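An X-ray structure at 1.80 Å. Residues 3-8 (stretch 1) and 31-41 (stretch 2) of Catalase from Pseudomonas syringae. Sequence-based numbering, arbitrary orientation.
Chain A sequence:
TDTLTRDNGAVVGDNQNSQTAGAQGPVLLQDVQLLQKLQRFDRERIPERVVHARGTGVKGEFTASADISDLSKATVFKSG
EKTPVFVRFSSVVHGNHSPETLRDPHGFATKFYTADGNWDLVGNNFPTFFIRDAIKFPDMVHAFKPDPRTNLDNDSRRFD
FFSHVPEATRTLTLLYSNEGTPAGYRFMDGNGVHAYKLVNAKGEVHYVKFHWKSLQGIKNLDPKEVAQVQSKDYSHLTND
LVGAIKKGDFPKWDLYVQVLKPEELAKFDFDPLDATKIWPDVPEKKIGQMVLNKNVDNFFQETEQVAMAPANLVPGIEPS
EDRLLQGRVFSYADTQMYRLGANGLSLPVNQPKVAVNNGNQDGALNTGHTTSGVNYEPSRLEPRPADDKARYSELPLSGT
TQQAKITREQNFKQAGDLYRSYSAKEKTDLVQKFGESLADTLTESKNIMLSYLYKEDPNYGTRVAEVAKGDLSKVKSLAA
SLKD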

# COMPACT_ATOMS: atom_id res chain seq x y z
N THR A 3 10.03 32.22 2.00
CA THR A 3 9.05 31.83 2.98
C THR A 3 8.74 30.32 2.93
O THR A 3 8.77 29.71 1.87
N LEU A 4 8.54 29.77 4.12
CA LEU A 4 8.14 28.37 4.27
C LEU A 4 6.76 28.26 3.64
O LEU A 4 5.91 29.16 3.79
N THR A 5 6.45 27.18 2.95
CA THR A 5 5.18 26.94 2.34
C THR A 5 4.60 25.56 2.73
O THR A 5 5.37 24.68 3.11
N ARG A 6 3.33 25.39 2.47
CA ARG A 6 2.63 24.11 2.55
C ARG A 6 2.83 23.41 1.20
O ARG A 6 3.48 23.98 0.31
N ASP A 7 2.40 22.16 1.04
CA ASP A 7 2.58 21.40 -0.21
C ASP A 7 1.78 21.95 -1.39
O ASP A 7 2.13 21.69 -2.57
N ASN A 8 0.73 22.76 -1.19
CA ASN A 8 0.04 23.46 -2.28
C ASN A 8 0.68 24.82 -2.63
O ASN A 8 0.05 25.57 -3.41
N ASP A 31 -6.30 23.46 11.68
CA ASP A 31 -4.92 23.86 11.50
C ASP A 31 -4.33 22.96 10.41
O ASP A 31 -3.62 21.97 10.68
N VAL A 32 -4.47 23.37 9.16
CA VAL A 32 -4.00 22.59 8.03
C VAL A 32 -2.48 22.44 7.98
O VAL A 32 -2.03 21.40 7.45
N GLN A 33 -1.71 23.40 8.51
CA GLN A 33 -0.25 23.22 8.52
C GLN A 33 0.10 22.12 9.51
O GLN A 33 0.94 21.23 9.19
N LEU A 34 -0.45 22.18 10.73
CA LEU A 34 -0.15 21.08 11.66
C LEU A 34 -0.47 19.73 11.02
O LEU A 34 0.35 18.77 11.06
N LEU A 35 -1.68 19.54 10.50
CA LEU A 35 -2.15 18.28 9.96
C LEU A 35 -1.34 17.82 8.75
O LEU A 35 -0.96 16.64 8.71
N GLN A 36 -0.96 18.75 7.85
CA GLN A 36 -0.16 18.28 6.72
C GLN A 36 1.21 17.80 7.14
O GLN A 36 1.70 16.80 6.62
N LYS A 37 1.92 18.56 8.00
CA LYS A 37 3.24 18.19 8.43
C LYS A 37 3.17 16.85 9.16
O LYS A 37 4.06 16.06 8.88
N LEU A 38 2.14 16.65 9.99
CA LEU A 38 2.08 15.36 10.71
C LEU A 38 1.74 14.22 9.74
O LEU A 38 2.40 13.19 9.82
N GLN A 39 0.82 14.42 8.80
CA GLN A 39 0.50 13.31 7.88
C GLN A 39 1.66 12.94 7.02
O GLN A 39 1.88 11.77 6.67
N ARG A 40 2.45 13.94 6.53
CA ARG A 40 3.60 13.60 5.73
C ARG A 40 4.62 12.85 6.59
O ARG A 40 5.23 11.87 6.17
N PHE A 41 4.91 13.38 7.79
CA PHE A 41 5.87 12.77 8.70
C PHE A 41 5.48 11.30 8.95
O PHE A 41 6.33 10.39 8.99

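Stretch 1 has no regular secondary structure; it is extended through Arg 6 and then turns at Asp 7 and Asn 8. It lies against one side of the helix formed by residues 32-41. Asp 31, chi1 t, stands at the N-cap of that helix, where its OD2 accepts from Leu 34 N at 3.1 Å.

Thr 3 is out of reach of the helix, and contact begins with Leu 4. Its CA-to-CB bond points toward the helix, and with chi1 t and chi2 p its CD2 comes to 4.2 Å from Gln 33 NE2, a loose apolar cover over the end of an amide side chain. Thr 5 points away. In the p rotamer, Thr 5 OG1 donates to Arg 6 O at 2.8 Å and has a further partner elsewhere in the structure, while water 1 sits between the Thr 5 backbone and the helix. Water 1 accepts from Gln 33 NE2 at 3.0 Å and lies 3.0 Å from Thr 5 O, in position to donate to it. Gln 33 starts sideways, but its t, p conformation brings the amide nearer to stretch 1.

Arg 6 has the most area covered by the other stretch. Its CA-to-CB bond points toward the helix; with chi1 m, chi2 t and chi3 m, it uses its long aliphatic portion as packing material: CG lies 3.5 Å from Gln 33 OE1 and CB 3.5 Å from Gln 36 OE1. Farther out, Val 32 CG2 sits over one face of the guanidinium, 3.6 Å from Arg 6 NE. A methyl group suits that flat face, since the polar N-H bonds lie in the plane, and NH1 finds its hydrogen bond elsewhere in the structure.

Asp 7 makes both direct hydrogen bonds between the stretches. Its backbone N donates to Gln 36 OE1 at 2.8 Å with a nearly straight angle of 171°; Gln 36, extended as t, t, is long enough to carry its carbonyl to that amide. The CA-to-CB bond of Asp 7 also points toward the helix, and with chi1 m its OD2 receives a hydrogen bond from NH2 of Arg 40 (m, m, m) at 3.1 Å, within a salt bridge. The carboxylate oxygen approaches the edge of the guanidinium near its plane, where the N-H groups point. Water 2 reinforces the pair, donating to Asp 7 OD1 at 2.9 Å and accepting a weak bond from Arg 40 NH2 at 3.3 Å.

Asn 8, chi1 p, points sideways. Water 3 links its backbone to the helix, accepting from Gln 36 NE2 at 3.1 Å and, weakly, from Asn 8 N at 3.3 Å; Gln 36 thus uses both ends of its amide.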

# COMPACT_ATOMS: atom_id res chain seq x y z
CB THR A 3 7.72 32.56 2.67
OG1 THR A 3 8.05 33.96 2.54
CG2 THR A 3 6.72 32.32 3.79
CB LEU A 4 8.02 28.13 5.79
CG LEU A 4 7.46 26.79 6.30
CD1 LEU A 4 8.47 25.68 5.98
CD2 LEU A 4 7.31 26.90 7.81
CB THR A 5 5.14 26.93 0.80
OG1 THR A 5 5.73 25.69 0.35
CG2 THR A 5 5.91 28.11 0.19
CB ARG A 6 1.16 24.30 2.90
CG ARG A 6 0.85 24.96 4.23
CD ARG A 6 -0.50 24.55 4.80
NE ARG A 6 -1.56 24.69 3.82
CZ ARG A 6 -2.26 25.76 3.43
NH1 ARG A 6 -3.17 25.64 2.48
NH2 ARG A 6 -2.04 26.90 4.03
CB ASP A 7 2.27 19.93 0.12
CG ASP A 7 3.29 19.25 1.04
OD1 ASP A 7 4.43 19.74 1.25
OD2 ASP A 7 3.00 18.11 1.52
CB ASN A 8 -1.41 23.77 -1.94
CG ASN A 8 -1.57 24.87 -0.89
OD1 ASN A 8 -0.67 25.11 -0.08
ND2 ASN A 8 -2.73 25.56 -0.91
CB ASP A 31 -4.11 23.68 12.79
CG ASP A 31 -2.77 24.37 12.64
OD1 ASP A 31 -2.20 24.73 13.69
OD2 ASP A 31 -2.26 24.53 11.48
CB VAL A 32 -4.57 23.13 6.70
CG1 VAL A 32 -6.10 23.12 6.78
CG2 VAL A 32 -4.13 24.53 6.38
CB GLN A 33 0.52 24.51 8.81
CG GLN A 33 2.00 24.36 9.24
CD GLN A 33 2.89 24.02 8.06
OE1 GLN A 33 2.36 23.58 7.03
NE2 GLN A 33 4.21 24.16 8.15
CB LEU A 34 -0.93 21.28 12.95
CG LEU A 34 -0.89 20.16 13.98
CD1 LEU A 34 0.53 20.03 14.54
CD2 LEU A 34 -1.86 20.49 15.10
CB LEU A 35 -3.63 18.34 9.51
CG LEU A 35 -4.75 18.13 10.54
CD1 LEU A 35 -4.87 16.66 10.93
CD2 LEU A 35 -4.54 18.90 11.81
CB GLN A 36 0.02 19.41 5.68
CG GLN A 36 0.68 18.83 4.40
CD GLN A 36 0.54 19.89 3.29
OE1 GLN A 36 1.34 20.83 3.28
NE2 GLN A 36 -0.46 19.69 2.43
CB LYS A 37 3.88 19.15 9.46
CG LYS A 37 4.14 20.53 8.95
CD LYS A 37 4.65 21.43 10.07
CE LYS A 37 6.07 21.10 10.52
NZ LYS A 37 6.54 22.22 11.43
CB LEU A 38 1.12 15.44 11.89
CG LEU A 38 1.56 16.30 13.09
CD1 LEU A 38 0.47 16.26 14.16
CD2 LEU A 38 2.88 15.73 13.63
CB GLN A 39 -0.78 13.66 7.10
CG GLN A 39 -2.00 13.58 8.00
CD GLN A 39 -3.30 13.35 7.23
OE1 GLN A 39 -3.81 14.23 6.50
NE2 GLN A 39 -3.91 12.18 7.43
CB ARG A 40 4.31 14.88 5.17
CG ARG A 40 3.52 15.46 3.97
CD ARG A 40 3.41 14.48 2.79
NE ARG A 40 4.69 14.09 2.26
CZ ARG A 40 5.49 14.74 1.43
NH1 ARG A 40 6.68 14.19 1.08
NH2 ARG A 40 5.20 15.93 0.95
CB PHE A 41 5.88 13.57 10.03
CG PHE A 41 6.78 12.94 11.08
CD1 PHE A 41 8.15 12.98 10.98
CD2 PHE A 41 6.18 12.23 12.12
CE1 PHE A 41 8.96 12.38 11.95
CE2 PHE A 41 6.98 11.62 13.08
CZ PHE A 41 8.37 11.68 13.00
O HOH W 1 5.27 22.98 5.57
O HOH W 2 6.51 18.67 -0.40
O HOH W 3 -1.67 22.13 0.99